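Kelch-like protein 7 (PDB 3II7) serves as the substrate-specific adapter of a CUL3-RBX1 E3 ubiquitin ligase, the part described here being its kelch-repeat domain. Local coordinates at residues P42-R46 against I69-D73; P88-R92 against L117-E121; S94-A100 against C141-E147. One frame throughout, in Å; residues are numbered along the deposited sequence. Where two conformers were deposited one is given.

Contact 1: residues P42-R46 against I69-D73. With EDO (1,2-ethanediol), chain G; EDO (1,2-ethanediol), chain O; EDO (1,2-ethanediol), chain M; EDO (1,2-ethanediol), chain H.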
loop_
_atom_site.group_PDB
_atom_site.type_symbol
_atom_site.label_atom_id
_atom_site.label_comp_id
_atom_site.label_asym_id
_atom_site.label_seq_id
_atom_site.Cartn_x
_atom_site.Cartn_y
_atom_site.Cartn_z
ATOM N N PRO A 42 -10.853 -7.097 16.656
ATOM C CA PRO A 42 -12.114 -6.671 17.253
ATOM C C PRO A 42 -12.655 -5.331 16.692
ATOM O O PRO A 42 -13.591 -4.765 17.246
ATOM C CB PRO A 42 -11.718 -6.498 18.702
ATOM C CG PRO A 42 -10.361 -5.894 18.611
ATOM C CD PRO A 42 -9.710 -6.551 17.414
ATOM N N PHE A 43 -12.083 -4.866 15.587
ATOM C CA PHE A 43 -12.504 -3.599 14.937
ATOM C C PHE A 43 -13.137 -3.855 13.597
ATOM O O PHE A 43 -12.656 -4.693 12.812
ATOM C CB PHE A 43 -11.307 -2.669 14.758
ATOM C CG PHE A 43 -10.627 -2.314 16.054
ATOM C CD1 PHE A 43 -11.281 -1.542 17.000
ATOM C CD2 PHE A 43 -9.342 -2.746 16.326
ATOM C CE1 PHE A 43 -10.670 -1.227 18.194
ATOM C CE2 PHE A 43 -8.725 -2.431 17.524
ATOM C CZ PHE A 43 -9.399 -1.668 18.457
ATOM N N GLU A 44 -14.209 -3.112 13.328
ATOM C CA GLU A 44 -14.936 -3.220 12.077
ATOM C C GLU A 44 -14.108 -2.658 10.921
ATOM O O GLU A 44 -13.198 -1.844 11.132
ATOM C CB GLU A 44 -16.254 -2.480 12.185
ATOM C CG GLU A 44 -17.219 -3.137 13.144
ATOM C CD GLU A 44 -18.631 -2.603 13.013
ATOM O OE1 GLU A 44 -18.796 -1.418 12.641
ATOM O OE2 GLU A 44 -19.575 -3.376 13.278
ATOM N N LYS A 45 -14.443 -3.086 9.709
ATOM C CA LYS A 45 -13.789 -2.640 8.504
ATOM C C LYS A 45 -13.829 -1.131 8.400
ATOM O O LYS A 45 -14.857 -0.513 8.699
ATOM C CB LYS A 45 -14.545 -3.133 7.270
ATOM C CG LYS A 45 -14.598 -4.585 7.044
ATOM C CD LYS A 45 -15.708 -4.939 6.021
ATOM C CE LYS A 45 -15.240 -4.776 4.602
ATOM N NZ LYS A 45 -14.330 -5.884 4.244
ATOM N N ARG A 46 -12.715 -0.568 7.931
ATOM C CA ARG A 46 -12.636 0.825 7.538
ATOM C C ARG A 46 -12.728 0.925 6.032
ATOM O O ARG A 46 -12.201 0.051 5.306
ATOM C CB ARG A 46 -11.293 1.415 7.928
ATOM C CG ARG A 46 -11.019 1.465 9.387
ATOM C CD ARG A 46 -9.791 2.270 9.683
ATOM N NE ARG A 46 -9.442 2.213 11.096
ATOM C CZ ARG A 46 -8.814 3.182 11.778
ATOM N NH1 ARG A 46 -8.463 4.324 11.194
ATOM N NH2 ARG A 46 -8.561 3.019 13.063
ATOM N N ILE A 69 -12.469 8.542 10.473
ATOM C CA ILE A 69 -11.967 7.941 11.724
ATOM C C ILE A 69 -10.737 8.689 12.223
ATOM O O ILE A 69 -9.799 8.964 11.453
ATOM C CB ILE A 69 -11.649 6.462 11.548
ATOM C CG1 ILE A 69 -12.889 5.696 11.113
ATOM C CG2 ILE A 69 -11.119 5.887 12.839
ATOM C CD1 ILE A 69 -12.544 4.360 10.461
ATOM N N LYS A 70 -10.739 9.009 13.522
ATOM C CA LYS A 70 -9.671 9.811 14.124
ATOM C C LYS A 70 -8.700 8.978 14.968
ATOM O O LYS A 70 -7.689 9.483 15.426
ATOM C CB LYS A 70 -10.286 10.919 14.991
ATOM C CG LYS A 70 -11.272 11.811 14.226
ATOM C CD LYS A 70 -11.661 13.028 15.060
ATOM C CE LYS A 70 -12.797 13.797 14.390
ATOM N NZ LYS A 70 -13.282 14.910 15.214
ATOM N N ARG A 71 -9.027 7.704 15.157
ATOM C CA ARG A 71 -8.231 6.788 15.931
ATOM C C ARG A 71 -7.321 5.946 15.028
ATOM O O ARG A 71 -7.714 5.564 13.933
ATOM C CB ARG A 71 -9.186 5.841 16.624
ATOM C CG ARG A 71 -8.576 4.942 17.621
ATOM C CD ARG A 71 -9.675 4.072 18.266
ATOM N NE ARG A 71 -10.171 3.074 17.336
ATOM C CZ ARG A 71 -11.363 3.064 16.751
ATOM N NH1 ARG A 71 -12.303 3.976 17.032
ATOM N NH2 ARG A 71 -11.638 2.104 15.889
ATOM N N MET A 72 -6.127 5.604 15.539
ATOM C CA MET A 72 -5.195 4.665 14.869
ATOM C C MET A 72 -5.230 3.381 15.659
ATOM O O MET A 72 -4.995 3.388 16.865
ATOM C CB MET A 72 -3.764 5.265 14.897
ATOM C CG MET A 72 -2.668 4.415 14.348
ATOM S SD MET A 72 -1.251 5.475 13.912
ATOM C CE MET A 72 -0.667 5.935 15.535
ATOM N N ASP A 73 -5.557 2.283 14.998
ATOM C CA ASP A 73 -5.593 0.976 15.669
ATOM C C ASP A 73 -4.295 0.240 15.392
ATOM O O ASP A 73 -3.795 0.248 14.256
ATOM C CB ASP A 73 -6.822 0.206 15.232
ATOM C CG ASP A 73 -8.096 0.846 15.717
ATOM O OD1 ASP A 73 -8.118 1.360 16.879
ATOM O OD2 ASP A 73 -9.090 0.867 14.933
HETATM C C1 EDO G . -9.814 -2.953 7.318
HETATM O O1 EDO G . -10.170 -1.790 8.069
HETATM C C2 EDO G . -9.996 -2.728 5.819
HETATM O O2 EDO G . -11.389 -2.478 5.503
HETATM C C1 EDO O . -12.906 8.898 17.456
HETATM O O1 EDO O . -11.690 9.532 17.868
HETATM C C2 EDO O . -12.595 7.902 16.346
HETATM O O2 EDO O . -13.099 8.349 15.078
HETATM C C1 EDO M . -18.626 -5.687 10.070
HETATM O O1 EDO M . -18.351 -6.477 11.227
HETATM C C2 EDO M . -17.429 -5.685 9.110
HETATM O O2 EDO M . -16.193 -5.724 9.813
HETATM C C1 EDO H . -8.761 -0.132 3.266
HETATM O O1 EDO H . -9.713 0.484 4.128
HETATM C C2 EDO H . -9.200 -0.143 1.820
HETATM O O2 EDO H . -8.057 -0.444 1.009
HETATM O O HOH W 1 -9.989 -0.119 12.665
HETATM O O HOH W 2 -7.137 7.249 11.679
#
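Arg46 and Phe43 reach from the link between two blades of the kelch beta-propeller onto Arg71 and Asp73, at the start of strand 71-76 in the following blade. The charged part is a salt-bridge network in which one carboxylate serves two arginines. Arg71 meets Asp73 side-on, NE reaching OD1 at 2.7 Å and NH2 reaching OD2 at 3.0 Å, each on a syn lone pair. The Arg46 guanidinium stands 90° to the carboxylate, and its NH2 bonds to Asp73 OD2 from above the carboxylate plane at 2.9 Å. Two positive partners probably favour the ionised form of Asp73, whose negative charge in turn probably eases the repulsion between the Arg46 and Arg71 guanidinium groups (NH2 to NH2 4.3 Å).

The Arg46 guanidinium also grips the backbone: Arg46 NH1 and NH2 converge end-on upon Arg71 O, Arg46 NH2 at 2.8 Å. Gly62 O accepts from Arg46 NH1 and Ser84 OG bonds to Asp73 OD1, so Arg46 gains a second backbone carbonyl of the following blade, and Asp73 a partner on the adjacent strand 81-86.

Apolar and stacking contacts lie over the faces of these groups. The Arg46 chain runs extended from CG to NE (chi2 -170°) and passes along Ile69, whose CD1 lies 3.4 Å from Arg46 CG while its CG2 sits over a face of the guanidinium. Phe43 lays one face of its ring flat on the Asp73 carboxylate: the planes differ by 5°, and Asp73 CG is 3.7 Å above the ring centre. Trp82 meets the same ring edge-to-face.

One ordered water accepts from Arg46 NE and donates to Asp73 OD2 over 2.6 Å.

Contact 2: residues P88-R92 against L117-E121; sequences PPTPR and LYLFE. With EDO (1,2-ethanediol), chain Q.
Glu121 and Arg92 form an inter-blade salt bridge of the kelch propeller, between the loop that carries residues 88-92 into strand 96-100 and the third strand of the next blade, 120-124. Thr90 N donates to Glu121 OE1 at 3.2 Å, on the syn lone pair, and Thr90 OG1 donates to Glu121 OE2 at 3.1 Å. Arg92 NH1 lies 2.9 Å from Glu121 OE1, but the hydrogen bond is weak, its angle at the proton only 125°; that nitrogen points more directly at Thr90 O (163°), in the guanidinium plane. Arg92 NE and NH2 are engaged by Gly108 O and Thr106 OG1. Chi1 at 54°, with the chain extended to NE, sets the Arg92 guanidinium beneath Leu119 CD2, which rides 3.7 Å above the plane's centre and presses on Thr90 CB at 3.4 Å, tighter than usual, while Leu117 CD1 touches Arg92 CD.

A leucine in place of Glu121 would probably leave the Thr90 amide and hydroxyl without these acceptors and the buried Arg92 charge without its counter-charge. Because the Arg92 NH1 to Glu121 OE1 bond is so bent, much of its hold is probably electrostatic, the straighter bond of NH1 going to Thr90 O.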
loop_
_atom_site.group_PDB
_atom_site.type_symbol
_atom_site.label_atom_id
_atom_site.label_comp_id
_atom_site.label_asym_id
_atom_site.label_seq_id
_atom_site.Cartn_x
_atom_site.Cartn_y
_atom_site.Cartn_z
ATOM N N PRO A 88 -3.993 10.232 12.370
ATOM C CA PRO A 88 -3.408 11.400 11.814
ATOM C C PRO A 88 -4.216 12.622 12.220
ATOM O O PRO A 88 -5.447 12.535 12.317
ATOM C CB PRO A 88 -3.456 11.143 10.289
ATOM C CG PRO A 88 -4.652 10.313 10.083
ATOM C CD PRO A 88 -4.795 9.480 11.385
ATOM N N PRO A 89 -3.530 13.741 12.467
ATOM C CA PRO A 89 -4.170 14.997 12.797
ATOM C C PRO A 89 -5.278 15.373 11.816
ATOM O O PRO A 89 -6.262 15.968 12.230
ATOM C CB PRO A 89 -3.020 16.002 12.739
ATOM C CG PRO A 89 -1.811 15.214 13.086
ATOM C CD PRO A 89 -2.053 13.834 12.570
ATOM N N THR A 90 -5.112 15.024 10.536
ATOM C CA THR A 90 -6.121 15.302 9.512
ATOM C C THR A 90 -6.711 13.981 9.034
ATOM O O THR A 90 -6.093 13.272 8.245
ATOM C CB THR A 90 -5.547 16.058 8.325
ATOM O OG1 THR A 90 -4.998 17.304 8.768
ATOM C CG2 THR A 90 -6.632 16.337 7.293
ATOM N N PRO A 91 -7.906 13.634 9.531
ATOM C CA PRO A 91 -8.529 12.396 9.052
ATOM C C PRO A 91 -8.847 12.516 7.579
ATOM O O PRO A 91 -9.267 13.586 7.112
ATOM C CB PRO A 91 -9.808 12.286 9.882
ATOM C CG PRO A 91 -9.577 13.147 11.088
ATOM C CD PRO A 91 -8.689 14.262 10.611
ATOM N N ARG A 92 -8.583 11.446 6.843
ATOM C CA ARG A 92 -8.761 11.440 5.396
ATOM C C ARG A 92 -8.770 10.011 4.859
ATOM O O ARG A 92 -8.236 9.074 5.499
ATOM C CB ARG A 92 -7.682 12.255 4.704
ATOM C CG ARG A 92 -6.305 11.871 5.054
ATOM C CD ARG A 92 -5.440 13.082 4.960
ATOM N NE ARG A 92 -4.055 12.750 4.792
ATOM C CZ ARG A 92 -3.166 12.628 5.757
ATOM N NH1 ARG A 92 -3.506 12.769 7.019
ATOM N NH2 ARG A 92 -1.900 12.361 5.435
ATOM N N LEU A 117 -5.331 15.748 -1.492
ATOM C CA LEU A 117 -4.476 16.597 -0.682
ATOM C C LEU A 117 -2.982 16.363 -0.954
ATOM O O LEU A 117 -2.578 15.287 -1.409
ATOM C CB LEU A 117 -4.749 16.313 0.801
ATOM C CG LEU A 117 -6.143 16.598 1.346
ATOM C CD1 LEU A 117 -6.183 16.291 2.844
ATOM C CD2 LEU A 117 -6.537 18.024 1.107
ATOM N N TYR A 118 -2.174 17.389 -0.681
ATOM C CA TYR A 118 -0.703 17.366 -0.716
ATOM C C TYR A 118 -0.103 16.931 0.653
ATOM O O TYR A 118 1.108 16.756 0.789
ATOM C CB TYR A 118 -0.159 18.784 -0.943
ATOM C CG TYR A 118 -0.500 19.557 -2.220
ATOM C CD1 TYR A 118 -1.496 20.523 -2.228
ATOM C CD2 TYR A 118 0.251 19.399 -3.373
ATOM C CE1 TYR A 118 -1.766 21.266 -3.381
ATOM C CE2 TYR A 118 -0.004 20.137 -4.502
ATOM C CZ TYR A 118 -1.005 21.064 -4.501
ATOM O OH TYR A 118 -1.259 21.794 -5.640
ATOM N N LEU A 119 -0.966 16.823 1.662
ATOM C CA LEU A 119 -0.600 16.722 3.062
ATOM C C LEU A 119 0.308 15.550 3.361
ATOM O O LEU A 119 0.128 14.450 2.830
ATOM C CB LEU A 119 -1.876 16.596 3.909
ATOM C CG LEU A 119 -1.760 16.571 5.419
ATOM C CD1 LEU A 119 -1.098 17.836 5.985
ATOM C CD2 LEU A 119 -3.170 16.413 5.978
ATOM N N PHE A 120 1.285 15.798 4.218
ATOM C CA PHE A 120 2.275 14.800 4.610
ATOM C C PHE A 120 2.480 14.956 6.117
ATOM O O PHE A 120 2.928 15.990 6.560
ATOM C CB PHE A 120 3.571 15.078 3.811
ATOM C CG PHE A 120 4.602 13.982 3.849
ATOM C CD1 PHE A 120 4.261 12.664 3.651
ATOM C CD2 PHE A 120 5.972 14.287 4.022
ATOM C CE1 PHE A 120 5.233 11.686 3.642
ATOM C CE2 PHE A 120 6.932 13.284 4.018
ATOM C CZ PHE A 120 6.551 11.986 3.818
ATOM N N GLU A 121 2.107 13.933 6.887
ATOM C CA GLU A 121 2.143 13.975 8.372
ATOM C C GLU A 121 2.836 12.717 8.861
ATOM O O GLU A 121 2.569 11.642 8.326
ATOM C CB GLU A 121 0.696 14.030 8.956
ATOM C CG GLU A 121 -0.175 15.192 8.438
ATOM C CD GLU A 121 -1.591 15.277 9.047
ATOM O OE1 GLU A 121 -2.286 14.241 9.205
ATOM O OE2 GLU A 121 -2.037 16.411 9.313
HETATM C C1 EDO Q . -2.647 20.729 2.373
HETATM O O1 EDO Q . -1.422 20.628 3.120
HETATM C C2 EDO Q . -2.882 19.423 1.690
HETATM O O2 EDO Q . -3.605 19.574 0.500
#

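Contact 3: residues S94-A100 against C141-E147; sequences SLAACAA and CSHGMVE
Ser94 O accepts a nearly straight bond from Ser142 N (3.0 Å, 176°), in the carbonyl plane and on a lone pair; it is the one direct hydrogen bond between 94-100 and 141-147. Both serines have left-handed backbone angles, and a water 2.6 Å from Ser142 OG is weakly linked to Ser94 OG. At Ala96 the methyl lies over the face of the His143 ring, a CH-pi contact with CB 3.7 Å from the centroid, while the ring's NE2 is bonded to Ser107 OG. Ala96 CB also meets Met145 CB at 3.7 Å.

Here the innermost strands of two neighbouring kelch blades run side by side: the directions of residues 96-100 and 144-147 differ by 2° and their axes approach to 6.0 Å. Past Ser94 the two are joined by side-chain packing, not by direct hydrogen bonds.

Next in line, Ala97 CA takes Met145 CE at 3.5 Å, a tight fit. The Met145 chain bends at its last torsion (chi3 61°), which turns CE back onto Ala97. Cys98 SG touches Met145 CG at 3.9 Å. Ala99 O then faces Glu147 CB, and Ala100 CB rests on Glu147 CG at 3.9 Å, Glu147 OE2 being bonded to Gly150 N.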
loop_
_atom_site.group_PDB
_atom_site.type_symbol
_atom_site.label_atom_id
_atom_site.label_comp_id
_atom_site.label_asym_id
_atom_site.label_seq_id
_atom_site.Cartn_x
_atom_site.Cartn_y
_atom_site.Cartn_z
ATOM N N SER A 94 -8.200 7.283 1.487
ATOM C CA SER A 94 -7.371 6.993 0.280
ATOM C C SER A 94 -5.963 7.602 0.395
ATOM O O SER A 94 -5.314 7.916 -0.606
ATOM C CB SER A 94 -8.112 7.443 -0.999
ATOM O OG SER A 94 -9.400 6.789 -1.078
ATOM N N LEU A 95 -5.520 7.770 1.632
ATOM C CA LEU A 95 -4.135 8.169 1.941
ATOM C C LEU A 95 -3.226 6.944 1.783
ATOM O O LEU A 95 -3.705 5.815 1.702
ATOM C CB LEU A 95 -4.056 8.733 3.360
ATOM C CG LEU A 95 -4.105 7.772 4.557
ATOM C CD1 LEU A 95 -4.017 8.594 5.834
ATOM C CD2 LEU A 95 -5.335 6.876 4.553
ATOM N N ALA A 96 -1.925 7.183 1.711
ATOM C CA ALA A 96 -0.942 6.135 1.669
ATOM C C ALA A 96 -0.066 6.269 2.908
ATOM O O ALA A 96 0.009 7.335 3.522
ATOM C CB ALA A 96 -0.105 6.227 0.400
ATOM N N ALA A 97 0.573 5.175 3.287
ATOM C CA ALA A 97 1.437 5.159 4.462
ATOM C C ALA A 97 2.613 4.242 4.288
ATOM O O ALA A 97 2.510 3.208 3.599
ATOM C CB ALA A 97 0.629 4.777 5.737
ATOM N N CYS A 98 3.725 4.581 4.950
ATOM C CA CYS A 98 4.889 3.735 5.018
ATOM C C CYS A 98 5.698 4.097 6.264
ATOM O O CYS A 98 5.377 5.067 6.940
ATOM C CB CYS A 98 5.707 3.794 3.725
ATOM S SG CYS A 98 6.637 5.290 3.515
ATOM N N ALA A 99 6.746 3.325 6.568
ATOM C CA ALA A 99 7.573 3.607 7.737
ATOM C C ALA A 99 9.023 3.729 7.345
ATOM O O ALA A 99 9.517 2.988 6.470
ATOM C CB ALA A 99 7.422 2.493 8.759
ATOM N N ALA A 100 9.709 4.669 7.983
ATOM C CA ALA A 100 11.147 4.816 7.821
ATOM C C ALA A 100 11.762 5.271 9.135
ATOM O O ALA A 100 11.349 6.307 9.683
ATOM C CB ALA A 100 11.469 5.837 6.697
ATOM N N CYS A 141 -4.662 11.051 -4.278
ATOM C CA CYS A 141 -5.403 9.988 -3.561
ATOM C C CYS A 141 -5.143 8.663 -4.269
ATOM O O CYS A 141 -4.980 8.655 -5.485
ATOM C CB CYS A 141 -6.915 10.231 -3.644
ATOM S SG CYS A 141 -7.543 11.579 -2.697
ATOM N N SER A 142 -5.197 7.553 -3.534
ATOM C CA SER A 142 -5.156 6.214 -4.122
ATOM C C SER A 142 -3.841 5.945 -4.803
ATOM O O SER A 142 -3.760 5.130 -5.695
ATOM C CB SER A 142 -6.317 6.016 -5.108
ATOM O OG SER A 142 -7.566 6.243 -4.476
ATOM N N HIS A 143 -2.831 6.667 -4.360
ATOM C CA HIS A 143 -1.467 6.487 -4.793
ATOM C C HIS A 143 -0.763 5.413 -3.987
ATOM O O HIS A 143 -1.201 5.016 -2.918
ATOM C CB HIS A 143 -0.685 7.809 -4.619
ATOM C CG HIS A 143 -0.754 8.372 -3.224
ATOM N ND1 HIS A 143 -1.948 8.746 -2.645
ATOM C CD2 HIS A 143 0.212 8.628 -2.303
ATOM C CE1 HIS A 143 -1.718 9.176 -1.415
ATOM N NE2 HIS A 143 -0.414 9.153 -1.196
ATOM N N GLY A 144 0.357 4.955 -4.509
ATOM C CA GLY A 144 1.282 4.111 -3.715
ATOM C C GLY A 144 2.358 4.909 -3.025
ATOM O O GLY A 144 2.791 5.981 -3.521
ATOM N N MET A 145 2.810 4.412 -1.863
ATOM C CA MET A 145 3.948 4.993 -1.169
ATOM C C MET A 145 4.775 3.896 -0.574
ATOM O O MET A 145 4.218 2.985 0.097
ATOM C CB MET A 145 3.526 5.968 -0.070
ATOM C CG MET A 145 4.708 6.800 0.498
ATOM S SD MET A 145 4.281 8.305 1.480
ATOM C CE MET A 145 3.378 7.462 2.777
ATOM N N VAL A 146 6.084 3.934 -0.822
ATOM C CA VAL A 146 6.980 2.884 -0.326
ATOM C C VAL A 146 8.298 3.463 0.142
ATOM O O VAL A 146 8.793 4.443 -0.409
ATOM C CB VAL A 146 7.213 1.803 -1.427
ATOM C CG1 VAL A 146 7.970 2.377 -2.595
ATOM C CG2 VAL A 146 7.914 0.574 -0.869
ATOM N N GLU A 147 8.843 2.866 1.175
ATOM C CA GLU A 147 10.202 3.178 1.615
ATOM C C GLU A 147 11.241 2.327 0.862
ATOM O O GLU A 147 11.042 1.095 0.617
ATOM C CB GLU A 147 10.320 2.966 3.106
ATOM C CG GLU A 147 11.674 3.350 3.686
ATOM C CD GLU A 147 12.738 2.211 3.662
ATOM O OE1 GLU A 147 12.408 1.000 3.529
ATOM O OE2 GLU A 147 13.906 2.545 3.829
HETATM O O HOH W 3 -3.420 5.400 -1.354
HETATM O O HOH W 4 -8.503 4.209 -3.183
#

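Overall arrangement
Contacts 1 and 2 are related inter-blade joints one blade apart, with Arg46 and Arg92 each four residues before an inner strand and an acidic residue, Asp73 or Glu121, facing each, though the bonding differs. Their centres are about 17 Å apart, and they touch where Pro91 CB packs on Ile69 O at 3.7 Å. Both lie about 16 to 17 Å from the chain centre, whereas contact 3, about 6 Å from it, joins neighbouring blades at their innermost strands. Contact 2 to contact 3 is about 12 Å between centres, bridged by Phe120 CE1 against Met145 SD at 4.1 Å. Contacts 1 and 3 do not touch, their nearest atoms being about 8 Å apart.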